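Long-range contacts in manganese-dependent inorganic pyrophosphatase (Methanocaldococcus jannaschii, PDB 2EB0), which catalyses the hydrolysis of diphosphate to two phosphates with two manganese ions per subunit, as a family II inorganic pyrophosphatase: residues Ala30-Ile35 with Glu52-Ala57; Phe46-Pro51 with Ala137-Ser142; Lys194-Ile199 with Tyr234-Glu239; Asn209-Gly214 with Gly245-Val250. One frame throughout, in Å; residues are numbered along the deposited sequence.

Interaction 1: Ala30-Ile35 with Glu52-Ala57; sequences ARLGDI and ELIESA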
loop_
_atom_site.group_PDB
_atom_site.type_symbol
_atom_site.label_atom_id
_atom_site.label_comp_id
_atom_site.label_asym_id
_atom_site.label_seq_id
_atom_site.Cartn_x
_atom_site.Cartn_y
_atom_site.Cartn_z
ATOM N N ALA B 30 18.333 0.526 -11.980
ATOM C CA ALA B 30 18.614 -0.854 -12.323
ATOM C C ALA B 30 17.388 -1.509 -12.938
ATOM O O ALA B 30 16.287 -0.940 -12.915
ATOM C CB ALA B 30 19.063 -1.620 -11.083
ATOM N N ARG B 31 17.600 -2.707 -13.480
ATOM C CA ARG B 31 16.557 -3.486 -14.130
ATOM C C ARG B 31 16.672 -4.957 -13.721
ATOM O O ARG B 31 17.751 -5.430 -13.372
ATOM C CB ARG B 31 16.694 -3.340 -15.651
ATOM C CG ARG B 31 18.070 -3.726 -16.175
ATOM C CD ARG B 31 18.321 -3.211 -17.595
ATOM N NE ARG B 31 19.642 -3.597 -18.096
ATOM C CZ ARG B 31 19.910 -4.769 -18.671
ATOM N NH1 ARG B 31 18.953 -5.679 -18.827
ATOM N NH2 ARG B 31 21.138 -5.032 -19.097
ATOM N N LEU B 32 15.554 -5.673 -13.763
ATOM C CA LEU B 32 15.524 -7.081 -13.387
ATOM C C LEU B 32 15.443 -8.004 -14.591
ATOM O O LEU B 32 15.316 -9.213 -14.434
ATOM C CB LEU B 32 14.329 -7.366 -12.462
ATOM C CG LEU B 32 14.332 -6.770 -11.049
ATOM C CD1 LEU B 32 13.158 -7.329 -10.245
ATOM C CD2 LEU B 32 15.633 -7.113 -10.352
ATOM N N GLY B 33 15.515 -7.435 -15.791
ATOM C CA GLY B 33 15.440 -8.240 -17.001
ATOM C C GLY B 33 15.907 -7.499 -18.243
ATOM O O GLY B 33 16.365 -6.362 -18.156
ATOM N N ASP B 34 15.794 -8.139 -19.402
ATOM C CA ASP B 34 16.221 -7.514 -20.649
ATOM C C ASP B 34 15.210 -6.497 -21.146
ATOM O O ASP B 34 14.015 -6.635 -20.915
ATOM C CB ASP B 34 16.467 -8.570 -21.726
ATOM C CG ASP B 34 17.766 -9.317 -21.517
ATOM O OD1 ASP B 34 18.816 -8.653 -21.384
ATOM O OD2 ASP B 34 17.740 -10.566 -21.489
ATOM N N ILE B 35 15.709 -5.471 -21.825
ATOM C CA ILE B 35 14.875 -4.397 -22.359
ATOM C C ILE B 35 14.193 -4.812 -23.665
ATOM O O ILE B 35 14.795 -5.489 -24.495
ATOM C CB ILE B 35 15.740 -3.143 -22.595
ATOM C CG1 ILE B 35 14.984 -2.101 -23.406
ATOM C CG2 ILE B 35 16.997 -3.529 -23.312
ATOM C CD1 ILE B 35 15.794 -0.850 -23.656
ATOM N N GLU B 52 21.736 -0.589 -15.306
ATOM C CA GLU B 52 22.473 -1.825 -15.054
ATOM C C GLU B 52 21.534 -2.954 -14.622
ATOM O O GLU B 52 20.534 -2.729 -13.940
ATOM C CB GLU B 52 23.540 -1.607 -13.973
ATOM C CG GLU B 52 23.002 -1.668 -12.548
ATOM C CD GLU B 52 24.095 -1.535 -11.507
ATOM O OE1 GLU B 52 24.531 -0.395 -11.239
ATOM O OE2 GLU B 52 24.526 -2.577 -10.966
ATOM N N LEU B 53 21.870 -4.169 -15.032
ATOM C CA LEU B 53 21.087 -5.349 -14.699
ATOM C C LEU B 53 21.540 -5.980 -13.378
ATOM O O LEU B 53 22.723 -6.201 -13.178
ATOM C CB LEU B 53 21.230 -6.393 -15.804
ATOM C CG LEU B 53 20.693 -7.786 -15.456
ATOM C CD1 LEU B 53 19.164 -7.825 -15.617
ATOM C CD2 LEU B 53 21.339 -8.807 -16.370
ATOM N N ILE B 54 20.604 -6.255 -12.477
ATOM C CA ILE B 54 20.940 -6.911 -11.210
ATOM C C ILE B 54 19.979 -8.072 -11.026
ATOM O O ILE B 54 18.971 -8.161 -11.729
ATOM C CB ILE B 54 20.833 -5.970 -10.000
ATOM C CG1 ILE B 54 19.424 -5.385 -9.903
ATOM C CG2 ILE B 54 21.881 -4.890 -10.109
ATOM C CD1 ILE B 54 19.241 -4.447 -8.746
ATOM N N GLU B 55 20.275 -8.957 -10.082
ATOM C CA GLU B 55 19.429 -10.126 -9.873
ATOM C C GLU B 55 19.190 -10.466 -8.413
ATOM O O GLU B 55 18.226 -11.154 -8.081
ATOM C CB GLU B 55 20.060 -11.333 -10.568
ATOM C CG GLU B 55 20.281 -11.141 -12.057
ATOM C CD GLU B 55 21.617 -11.687 -12.526
ATOM O OE1 GLU B 55 21.888 -12.887 -12.298
ATOM O OE2 GLU B 55 22.393 -10.911 -13.123
ATOM N N SER B 56 20.071 -9.993 -7.542
ATOM C CA SER B 56 19.951 -10.284 -6.124
ATOM C C SER B 56 19.834 -9.016 -5.289
ATOM O O SER B 56 20.562 -8.051 -5.504
ATOM C CB SER B 56 21.163 -11.103 -5.667
ATOM O OG SER B 56 21.159 -11.281 -4.266
ATOM N N ALA B 57 18.916 -9.028 -4.330
ATOM C CA ALA B 57 18.705 -7.870 -3.477
ATOM C C ALA B 57 19.552 -7.952 -2.219
ATOM O O ALA B 57 19.660 -6.976 -1.477
ATOM C CB ALA B 57 17.239 -7.765 -3.100
#
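Two backbone hydrogen bonds join the parallel strands at the edge of the DHH-domain sheet, and both belong to Arg31. Its N gives to Glu52 O at 3.0 Å, in the carbonyl plane but bent at the hydrogen (144°). Its O takes Ile54 N at 3.1 Å, almost along the C=O axis and nearly straight. Leu53, whose CA-H also leans on Arg31 O, sits between these two bonds.

The side chain of Arg31 starts from the crowded position between N and carbonyl carbon (chi1 56°) and runs extended to NE. Leu53 CB, 3.5 Å from Arg31 CZ, sits over the centre of one guanidinium face. Arg31 NH1 bonds Gly33 O at 2.8 Å, within the guanidinium plane, and forms a long ion pair with Asp34 OD1 at 3.9 Å. NE gives its hydrogen bond to Pro51 O, with Glu50 OE1 a weak, long ionic partner. On the other face of the strands Ala30 CB meets Ile54 CD1 at 3.7 Å, beside Val5 of strand 2-5.

The unit is a beta-alpha-beta crossover through helix 37-45. Held by two carbonyls, the cation links the turn after strand 28-31 to the residue leading into strand 52-53, which should limit its rotation.

Interaction 2: Phe46-Pro51 with Ala137-Ser142; sequences FGVMEP and AGLLLS
The Schellman motif that ends helix 37-45, with Gly47 at positive phi as its C-prime residue, brings Phe46 and Val48 down on helix 134-148 of the DHH domain. Phe46 CG stands beside its own backbone N (chi1 -61°), which lays the ring flat over Gly138. Gly138 CA is 3.5 Å from the centroid of the Phe46 ring and 16° off its normal, a CH-pi contact over the face. Glycine presents a bare CA, and the ring closes directly on the helix backbone.

One turn on, Ser142 OG gives its proton to Gly138 O at 2.6 Å, from above the carbonyl plane. The same oxygen also takes Ser142 N at 2.9 Å, so two donors grip it. Ser142 OG comes obliquely to the ring, 3.3 Å from Phe46 CE1.

Val48 and Leu139 meet tip to tip, Val48 CG1 lying 3.9 Å from Leu139 CD1, while Leu139 CD2 touches Phe46 CD1 at 4.1 Å. Val42 and Leu43 of helix 37-45 and Ala16 of helix 12-25 also pack on Leu139. No hydrogen bond crosses between the segments: dispersion and CH-pi contact hold them, and the buried serine hydroxyl is satisfied inside its own helix.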
loop_
_atom_site.group_PDB
_atom_site.type_symbol
_atom_site.label_atom_id
_atom_site.label_comp_id
_atom_site.label_asym_id
_atom_site.label_seq_id
_atom_site.Cartn_x
_atom_site.Cartn_y
_atom_site.Cartn_z
ATOM N N PHE B 46 16.071 9.483 -26.573
ATOM C CA PHE B 46 16.444 10.582 -25.700
ATOM C C PHE B 46 17.871 10.565 -25.205
ATOM O O PHE B 46 18.205 11.266 -24.258
ATOM C CB PHE B 46 15.466 10.672 -24.527
ATOM C CG PHE B 46 14.059 10.915 -24.963
ATOM C CD1 PHE B 46 13.165 9.862 -25.088
ATOM C CD2 PHE B 46 13.646 12.197 -25.327
ATOM C CE1 PHE B 46 11.871 10.078 -25.573
ATOM C CE2 PHE B 46 12.362 12.420 -25.810
ATOM C CZ PHE B 46 11.468 11.358 -25.934
ATOM N N GLY B 47 18.711 9.776 -25.867
ATOM C CA GLY B 47 20.113 9.691 -25.494
ATOM C C GLY B 47 20.340 9.327 -24.044
ATOM O O GLY B 47 21.191 9.907 -23.383
ATOM N N VAL B 48 19.579 8.359 -23.555
ATOM C CA VAL B 48 19.691 7.898 -22.179
ATOM C C VAL B 48 20.278 6.492 -22.139
ATOM O O VAL B 48 19.866 5.620 -22.893
ATOM C CB VAL B 48 18.299 7.902 -21.484
ATOM C CG1 VAL B 48 18.398 7.291 -20.083
ATOM C CG2 VAL B 48 17.771 9.345 -21.396
ATOM N N MET B 49 21.240 6.276 -21.254
ATOM C CA MET B 49 21.882 4.968 -21.118
ATOM C C MET B 49 20.983 3.944 -20.431
ATOM O O MET B 49 20.200 4.283 -19.540
ATOM C CB MET B 49 23.189 5.105 -20.333
ATOM C CG MET B 49 24.152 6.147 -20.904
ATOM S SD MET B 49 24.578 5.862 -22.645
ATOM C CE MET B 49 23.475 7.044 -23.460
ATOM N N GLU B 50 21.105 2.693 -20.858
ATOM C CA GLU B 50 20.334 1.583 -20.305
ATOM C C GLU B 50 20.814 1.240 -18.891
ATOM O O GLU B 50 21.995 1.013 -18.681
ATOM C CB GLU B 50 20.507 0.359 -21.201
ATOM C CG GLU B 50 19.729 -0.861 -20.766
ATOM C CD GLU B 50 20.188 -2.118 -21.485
ATOM O OE1 GLU B 50 19.473 -3.143 -21.414
ATOM O OE2 GLU B 50 21.269 -2.082 -22.112
ATOM N N PRO B 51 19.894 1.169 -17.915
ATOM C CA PRO B 51 20.187 0.855 -16.506
ATOM C C PRO B 51 20.902 -0.481 -16.336
ATOM O O PRO B 51 20.674 -1.408 -17.107
ATOM C CB PRO B 51 18.804 0.812 -15.856
ATOM C CG PRO B 51 17.944 1.602 -16.777
ATOM C CD PRO B 51 18.442 1.235 -18.134
ATOM N N ALA B 137 12.515 13.939 -19.175
ATOM C CA ALA B 137 11.111 14.300 -19.358
ATOM C C ALA B 137 10.573 13.446 -20.512
ATOM O O ALA B 137 9.411 13.029 -20.512
ATOM C CB ALA B 137 10.978 15.778 -19.692
ATOM N N GLY B 138 11.443 13.182 -21.484
ATOM C CA GLY B 138 11.069 12.366 -22.624
ATOM C C GLY B 138 10.785 10.930 -22.225
ATOM O O GLY B 138 9.903 10.296 -22.800
ATOM N N LEU B 139 11.530 10.403 -21.253
ATOM C CA LEU B 139 11.310 9.026 -20.806
ATOM C C LEU B 139 9.983 8.899 -20.080
ATOM O O LEU B 139 9.245 7.936 -20.284
ATOM C CB LEU B 139 12.411 8.549 -19.854
ATOM C CG LEU B 139 13.865 8.431 -20.300
ATOM C CD1 LEU B 139 14.603 7.655 -19.217
ATOM C CD2 LEU B 139 13.994 7.716 -21.644
ATOM N N LEU B 140 9.692 9.866 -19.216
ATOM C CA LEU B 140 8.447 9.851 -18.467
ATOM C C LEU B 140 7.295 9.910 -19.450
ATOM O O LEU B 140 6.278 9.229 -19.283
ATOM C CB LEU B 140 8.373 11.042 -17.513
ATOM C CG LEU B 140 9.355 11.077 -16.343
ATOM C CD1 LEU B 140 9.030 12.298 -15.464
ATOM C CD2 LEU B 140 9.261 9.786 -15.537
ATOM N N LEU B 141 7.465 10.741 -20.475
ATOM C CA LEU B 141 6.464 10.906 -21.515
ATOM C C LEU B 141 6.245 9.574 -22.208
ATOM O O LEU B 141 5.116 9.131 -22.384
ATOM C CB LEU B 141 6.929 11.933 -22.546
ATOM C CG LEU B 141 6.044 12.036 -23.794
ATOM C CD1 LEU B 141 4.588 12.216 -23.397
ATOM C CD2 LEU B 141 6.519 13.211 -24.646
ATOM N N SER B 142 7.342 8.945 -22.607
ATOM C CA SER B 142 7.277 7.658 -23.290
ATOM C C SER B 142 6.599 6.614 -22.403
ATOM O O SER B 142 5.782 5.819 -22.871
ATOM C CB SER B 142 8.687 7.187 -23.649
ATOM O OG SER B 142 9.388 8.206 -24.333
#

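Interaction 3: Lys194-Ile199 with Tyr234-Glu239; sequences KPEEII and YKLLEE
The segments 234-239 of helix 230-243 and 195-199 of helix 195-201 cross at -61°, their axes 10.0 Å apart at the closest point, and two successive leucines carry the contact. Tyr234 at the start of the segment points away; its OH bonds Val265 O, and the ring packs on Val266 of strand 260-267.

Leu236 comes next and takes the largest share. Its CG stands beside the backbone N (chi1 -70°) and chi2 is extended, which carries CD1 to the first turn of the other helix. There Leu236 CD1 lies 3.6 Å from Glu196 N and 3.8 Å from Pro195 CB. Glu196, bent at chi2, crosses Leu236 at about a right angle and brings OE1 to 3.9 Å from Leu236 CD1, a contact without a hydrogen bond. Leu236 CB meets Ile199 CD1 at 3.5 Å, the two side chains crossing obliquely.

Leu237 follows with the same torsions but slides past Ile199 in the opposite direction, its CD2 3.6 Å from Ile199 CD1. The tip of Ile199 thus touches both leucines. Behind Leu237 lie Phe251, Leu264 and Val266 of strands 248-255 and 260-267, so this leucine joins the helix pair to the DHHA2 sheet.

At the N-cap position of the first helix, Lys194 N bonds Glu197 OE1 at 2.9 Å through the anti lone pair, a bond local to the first turn, away from the leucines. No hydrogen bond or salt bridge joins the two segments, and their pairing rests on the fit of branched aliphatic tips, with a carboxylate at the outer margin.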
loop_
_atom_site.group_PDB
_atom_site.type_symbol
_atom_site.label_atom_id
_atom_site.label_comp_id
_atom_site.label_asym_id
_atom_site.label_seq_id
_atom_site.Cartn_x
_atom_site.Cartn_y
_atom_site.Cartn_z
ATOM N N LYS B 194 9.687 -14.675 -32.545
ATOM C CA LYS B 194 9.336 -16.082 -32.425
ATOM C C LYS B 194 8.452 -16.325 -31.192
ATOM O O LYS B 194 8.586 -15.645 -30.169
ATOM C CB LYS B 194 10.614 -16.923 -32.339
ATOM C CG LYS B 194 11.423 -16.930 -33.629
ATOM C CD LYS B 194 12.851 -17.408 -33.413
ATOM C CE LYS B 194 13.651 -16.401 -32.595
ATOM N NZ LYS B 194 15.095 -16.760 -32.510
ATOM N N PRO B 195 7.529 -17.300 -31.283
ATOM C CA PRO B 195 6.614 -17.648 -30.193
ATOM C C PRO B 195 7.189 -17.537 -28.783
ATOM O O PRO B 195 6.597 -16.896 -27.920
ATOM C CB PRO B 195 6.193 -19.060 -30.554
ATOM C CG PRO B 195 6.037 -18.935 -32.052
ATOM C CD PRO B 195 7.288 -18.158 -32.459
ATOM N N GLU B 196 8.342 -18.153 -28.552
ATOM C CA GLU B 196 8.972 -18.103 -27.240
ATOM C C GLU B 196 9.248 -16.666 -26.773
ATOM O O GLU B 196 9.006 -16.329 -25.610
ATOM C CB GLU B 196 10.280 -18.896 -27.256
ATOM C CG GLU B 196 10.947 -18.996 -25.894
ATOM C CD GLU B 196 10.105 -19.763 -24.889
ATOM O OE1 GLU B 196 9.862 -20.973 -25.105
ATOM O OE2 GLU B 196 9.681 -19.158 -23.881
ATOM N N GLU B 197 9.754 -15.826 -27.675
ATOM C CA GLU B 197 10.063 -14.430 -27.344
ATOM C C GLU B 197 8.805 -13.623 -27.013
ATOM O O GLU B 197 8.797 -12.790 -26.101
ATOM C CB GLU B 197 10.804 -13.773 -28.507
ATOM C CG GLU B 197 12.135 -14.430 -28.844
ATOM C CD GLU B 197 12.734 -13.897 -30.134
ATOM O OE1 GLU B 197 12.155 -14.142 -31.216
ATOM O OE2 GLU B 197 13.781 -13.225 -30.067
ATOM N N ILE B 198 7.741 -13.877 -27.762
ATOM C CA ILE B 198 6.469 -13.198 -27.554
ATOM C C ILE B 198 5.897 -13.538 -26.184
ATOM O O ILE B 198 5.303 -12.696 -25.516
ATOM C CB ILE B 198 5.458 -13.612 -28.635
ATOM C CG1 ILE B 198 5.932 -13.095 -29.996
ATOM C CG2 ILE B 198 4.080 -13.081 -28.293
ATOM C CD1 ILE B 198 5.108 -13.569 -31.141
ATOM N N ILE B 199 6.092 -14.780 -25.767
ATOM C CA ILE B 199 5.591 -15.236 -24.488
ATOM C C ILE B 199 6.313 -14.605 -23.306
ATOM O O ILE B 199 5.682 -14.142 -22.360
ATOM C CB ILE B 199 5.697 -16.769 -24.387
ATOM C CG1 ILE B 199 4.545 -17.404 -25.161
ATOM C CG2 ILE B 199 5.696 -17.211 -22.926
ATOM C CD1 ILE B 199 4.642 -18.900 -25.276
ATOM N N TYR B 234 0.329 -21.404 -27.909
ATOM C CA TYR B 234 -0.469 -22.184 -26.968
ATOM C C TYR B 234 0.280 -23.425 -26.480
ATOM O O TYR B 234 0.298 -23.724 -25.280
ATOM C CB TYR B 234 -1.795 -22.619 -27.596
ATOM C CG TYR B 234 -2.779 -23.115 -26.560
ATOM C CD1 TYR B 234 -3.445 -22.215 -25.723
ATOM C CD2 TYR B 234 -2.999 -24.482 -26.369
ATOM C CE1 TYR B 234 -4.300 -22.662 -24.721
ATOM C CE2 TYR B 234 -3.854 -24.940 -25.367
ATOM C CZ TYR B 234 -4.499 -24.024 -24.547
ATOM O OH TYR B 234 -5.335 -24.461 -23.547
ATOM N N LYS B 235 0.889 -24.151 -27.411
ATOM C CA LYS B 235 1.641 -25.349 -27.056
ATOM C C LYS B 235 2.698 -24.984 -26.017
ATOM O O LYS B 235 2.804 -25.635 -24.968
ATOM C CB LYS B 235 2.313 -25.952 -28.293
ATOM C CG LYS B 235 3.055 -27.252 -28.006
ATOM C CD LYS B 235 3.803 -27.781 -29.224
ATOM C CE LYS B 235 2.862 -28.206 -30.339
ATOM N NZ LYS B 235 3.622 -28.728 -31.512
ATOM N N LEU B 236 3.469 -23.933 -26.300
ATOM C CA LEU B 236 4.501 -23.503 -25.368
ATOM C C LEU B 236 3.899 -23.137 -24.010
ATOM O O LEU B 236 4.480 -23.436 -22.960
ATOM C CB LEU B 236 5.295 -22.323 -25.946
ATOM C CG LEU B 236 6.224 -22.640 -27.133
ATOM C CD1 LEU B 236 6.891 -21.365 -27.632
ATOM C CD2 LEU B 236 7.284 -23.634 -26.714
ATOM N N LEU B 237 2.731 -22.507 -24.015
ATOM C CA LEU B 237 2.101 -22.132 -22.755
ATOM C C LEU B 237 1.649 -23.374 -21.977
ATOM O O LEU B 237 1.603 -23.362 -20.745
ATOM C CB LEU B 237 0.919 -21.190 -23.008
ATOM C CG LEU B 237 1.244 -19.792 -23.577
ATOM C CD1 LEU B 237 -0.036 -18.988 -23.697
ATOM C CD2 LEU B 237 2.224 -19.056 -22.676
ATOM N N GLU B 238 1.326 -24.444 -22.699
ATOM C CA GLU B 238 0.896 -25.680 -22.062
ATOM C C GLU B 238 2.077 -26.308 -21.356
ATOM O O GLU B 238 1.934 -26.885 -20.280
ATOM C CB GLU B 238 0.332 -26.658 -23.096
ATOM C CG GLU B 238 -1.030 -26.263 -23.633
ATOM C CD GLU B 238 -1.621 -27.304 -24.567
ATOM O OE1 GLU B 238 -1.033 -27.550 -25.641
ATOM O OE2 GLU B 238 -2.677 -27.878 -24.228
ATOM N N GLU B 239 3.246 -26.182 -21.977
ATOM C CA GLU B 239 4.491 -26.713 -21.435
ATOM C C GLU B 239 4.926 -25.895 -20.229
ATOM O O GLU B 239 5.361 -26.445 -19.219
ATOM C CB GLU B 239 5.592 -26.674 -22.499
ATOM C CG GLU B 239 5.422 -27.690 -23.613
ATOM C CD GLU B 239 5.630 -29.115 -23.134
ATOM O OE1 GLU B 239 5.455 -30.050 -23.945
ATOM O OE2 GLU B 239 5.975 -29.303 -21.948
#

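Interaction 4: Asn209-Gly214 with Gly245-Val250; sequences NGKKVG and GYDLIV
Lys212 O and Asp247 N make the shortest backbone bond between the segments, 2.7 Å and in the carbonyl plane; Leu248 N reaches the same oxygen only weakly. Farther along, Gly214 N gives to Leu248 O, and Gly214 O takes Val250 N at 2.9 Å, both bonds fairly straight.

Two waters link side-chain ends across the strands. Lys211 NZ and Asp247 OD2 form a long salt bridge of 3.8 Å, bridged by a water that accepts from the amine and donates to the carboxylate at 2.5 Å. Asp247 OD1 has Tyr305 OH of helix 293-306 as its partner. A second water accepts from Lys212 NZ and donates to Tyr246 OH, which also bonds Asn205 OD1.

These are neighbouring parallel strands of the mixed DHHA2 sheet, 211-220 and 248-255, connected by a beta-alpha-beta crossover through helix 230-243. Val213 pairs with Leu248 and Gly214 with Ile249.

Lys212 runs extended to CE, which lies over the Tyr246 ring, and the bend at chi4 turns NZ toward the Tyr246 OH side. Lys212 CE sits 3.5 Å from the Tyr246 centroid and Lys212 NZ 4.2 Å from it, 23° off the normal, a cation-pi contact. Ile249 CD1 covers the opposite face, toward the rim. Gly214 N lies at the ring edge, 3.5 Å from Tyr246 CD2; glycine lets that edge lie against the strand backbone. On the other face of the sheet Val213 CG1 touches Leu248 CD2 at 4.1 Å, with Tyr305 packed on both residues.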
loop_
_atom_site.group_PDB
_atom_site.type_symbol
_atom_site.label_atom_id
_atom_site.label_comp_id
_atom_site.label_asym_id
_atom_site.label_seq_id
_atom_site.Cartn_x
_atom_site.Cartn_y
_atom_site.Cartn_z
ATOM N N ASN B 209 -4.429 -16.188 -3.854
ATOM C CA ASN B 209 -4.944 -17.052 -2.797
ATOM C C ASN B 209 -4.214 -18.405 -2.832
ATOM O O ASN B 209 -4.833 -19.463 -2.910
ATOM C CB ASN B 209 -6.453 -17.235 -3.006
ATOM C CG ASN B 209 -7.155 -17.777 -1.786
ATOM O OD1 ASN B 209 -6.771 -17.491 -0.655
ATOM N ND2 ASN B 209 -8.210 -18.546 -2.011
ATOM N N GLY B 210 -2.887 -18.346 -2.798
ATOM C CA GLY B 210 -2.078 -19.551 -2.813
ATOM C C GLY B 210 -1.833 -20.180 -4.176
ATOM O O GLY B 210 -0.990 -21.071 -4.297
ATOM N N LYS B 211 -2.548 -19.728 -5.203
ATOM C CA LYS B 211 -2.386 -20.299 -6.540
ATOM C C LYS B 211 -1.441 -19.515 -7.448
ATOM O O LYS B 211 -1.470 -18.283 -7.498
ATOM C CB LYS B 211 -3.744 -20.430 -7.228
ATOM C CG LYS B 211 -4.755 -21.270 -6.464
ATOM C CD LYS B 211 -4.295 -22.708 -6.303
ATOM C CE LYS B 211 -5.380 -23.553 -5.667
ATOM N NZ LYS B 211 -6.598 -23.597 -6.526
ATOM N N LYS B 212 -0.608 -20.252 -8.171
ATOM C CA LYS B 212 0.343 -19.652 -9.088
ATOM C C LYS B 212 -0.353 -19.372 -10.413
ATOM O O LYS B 212 -0.740 -20.298 -11.129
ATOM C CB LYS B 212 1.527 -20.601 -9.300
ATOM C CG LYS B 212 2.611 -20.085 -10.236
ATOM C CD LYS B 212 3.748 -21.104 -10.346
ATOM C CE LYS B 212 4.821 -20.670 -11.330
ATOM N NZ LYS B 212 5.517 -19.431 -10.904
ATOM N N VAL B 213 -0.536 -18.093 -10.729
ATOM C CA VAL B 213 -1.172 -17.718 -11.986
ATOM C C VAL B 213 -0.249 -16.825 -12.789
ATOM O O VAL B 213 0.488 -16.002 -12.237
ATOM C CB VAL B 213 -2.518 -16.989 -11.767
ATOM C CG1 VAL B 213 -3.156 -16.646 -13.117
ATOM C CG2 VAL B 213 -3.462 -17.875 -10.965
ATOM N N GLY B 214 -0.278 -17.013 -14.102
ATOM C CA GLY B 214 0.546 -16.216 -14.981
ATOM C C GLY B 214 -0.338 -15.528 -16.000
ATOM O O GLY B 214 -1.310 -16.110 -16.492
ATOM N N GLY B 245 4.673 -25.316 -12.744
ATOM C CA GLY B 245 3.595 -25.459 -11.782
ATOM C C GLY B 245 2.569 -24.349 -11.680
ATOM O O GLY B 245 2.183 -23.953 -10.580
ATOM N N TYR B 246 2.121 -23.837 -12.816
ATOM C CA TYR B 246 1.108 -22.789 -12.811
ATOM C C TYR B 246 -0.269 -23.421 -12.656
ATOM O O TYR B 246 -0.569 -24.430 -13.292
ATOM C CB TYR B 246 1.117 -22.005 -14.123
ATOM C CG TYR B 246 2.253 -21.035 -14.282
ATOM C CD1 TYR B 246 3.525 -21.468 -14.657
ATOM C CD2 TYR B 246 2.051 -19.669 -14.077
ATOM C CE1 TYR B 246 4.566 -20.564 -14.830
ATOM C CE2 TYR B 246 3.087 -18.759 -14.246
ATOM C CZ TYR B 246 4.338 -19.211 -14.623
ATOM O OH TYR B 246 5.354 -18.309 -14.808
ATOM N N ASP B 247 -1.110 -22.835 -11.813
ATOM C CA ASP B 247 -2.452 -23.365 -11.654
ATOM C C ASP B 247 -3.249 -22.888 -12.864
ATOM O O ASP B 247 -4.182 -23.562 -13.313
ATOM C CB ASP B 247 -3.086 -22.851 -10.364
ATOM C CG ASP B 247 -4.487 -23.387 -10.155
ATOM O OD1 ASP B 247 -5.459 -22.676 -10.496
ATOM O OD2 ASP B 247 -4.611 -24.532 -9.660
ATOM N N LEU B 248 -2.849 -21.729 -13.395
ATOM C CA LEU B 248 -3.505 -21.130 -14.560
ATOM C C LEU B 248 -2.653 -20.104 -15.299
ATOM O O LEU B 248 -1.870 -19.357 -14.692
ATOM C CB LEU B 248 -4.809 -20.438 -14.143
ATOM C CG LEU B 248 -5.444 -19.482 -15.167
ATOM C CD1 LEU B 248 -6.048 -20.257 -16.339
ATOM C CD2 LEU B 248 -6.513 -18.645 -14.469
ATOM N N ILE B 249 -2.825 -20.068 -16.618
ATOM C CA ILE B 249 -2.115 -19.120 -17.468
ATOM C C ILE B 249 -3.079 -18.525 -18.495
ATOM O O ILE B 249 -3.860 -19.241 -19.132
ATOM C CB ILE B 249 -0.923 -19.771 -18.223
ATOM C CG1 ILE B 249 0.227 -20.047 -17.249
ATOM C CG2 ILE B 249 -0.447 -18.842 -19.340
ATOM C CD1 ILE B 249 1.481 -20.596 -17.906
ATOM N N VAL B 250 -3.024 -17.204 -18.619
ATOM C CA VAL B 250 -3.854 -16.449 -19.548
ATOM C C VAL B 250 -2.899 -15.568 -20.349
ATOM O O VAL B 250 -2.052 -14.884 -19.770
ATOM C CB VAL B 250 -4.851 -15.538 -18.793
ATOM C CG1 VAL B 250 -5.611 -14.653 -19.776
ATOM C CG2 VAL B 250 -5.807 -16.385 -17.972
HETATM O O HOH W 1 -6.765 -25.537 -9.025
HETATM O O HOH W 2 7.406 -19.605 -13.264
#

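How the interactions relate
Interactions 1 and 2 alternate along the chain within the DHH domain, where Arg31 NE meets Pro51 O at 2.6 Å and, as a long, weak ion pair, Glu50 OE1 at 3.4 Å. Both lie near the metal site without supplying a ligand. The Leu32 side chain of interaction 1 is about 5 Å from that of the manganese ligand His7 and about 11 Å from a bound manganese; in interaction 2 the side chain of Ser142 is about 12 Å from a bound manganese. Interactions 3 and 4 share the DHHA2 domain, away from the metals, and touch where Leu237 O is 4.0 Å from Ile249 CD1. Interactions 2 and 4, centres about 34 Å apart, lie on opposite sides of the chain's centre.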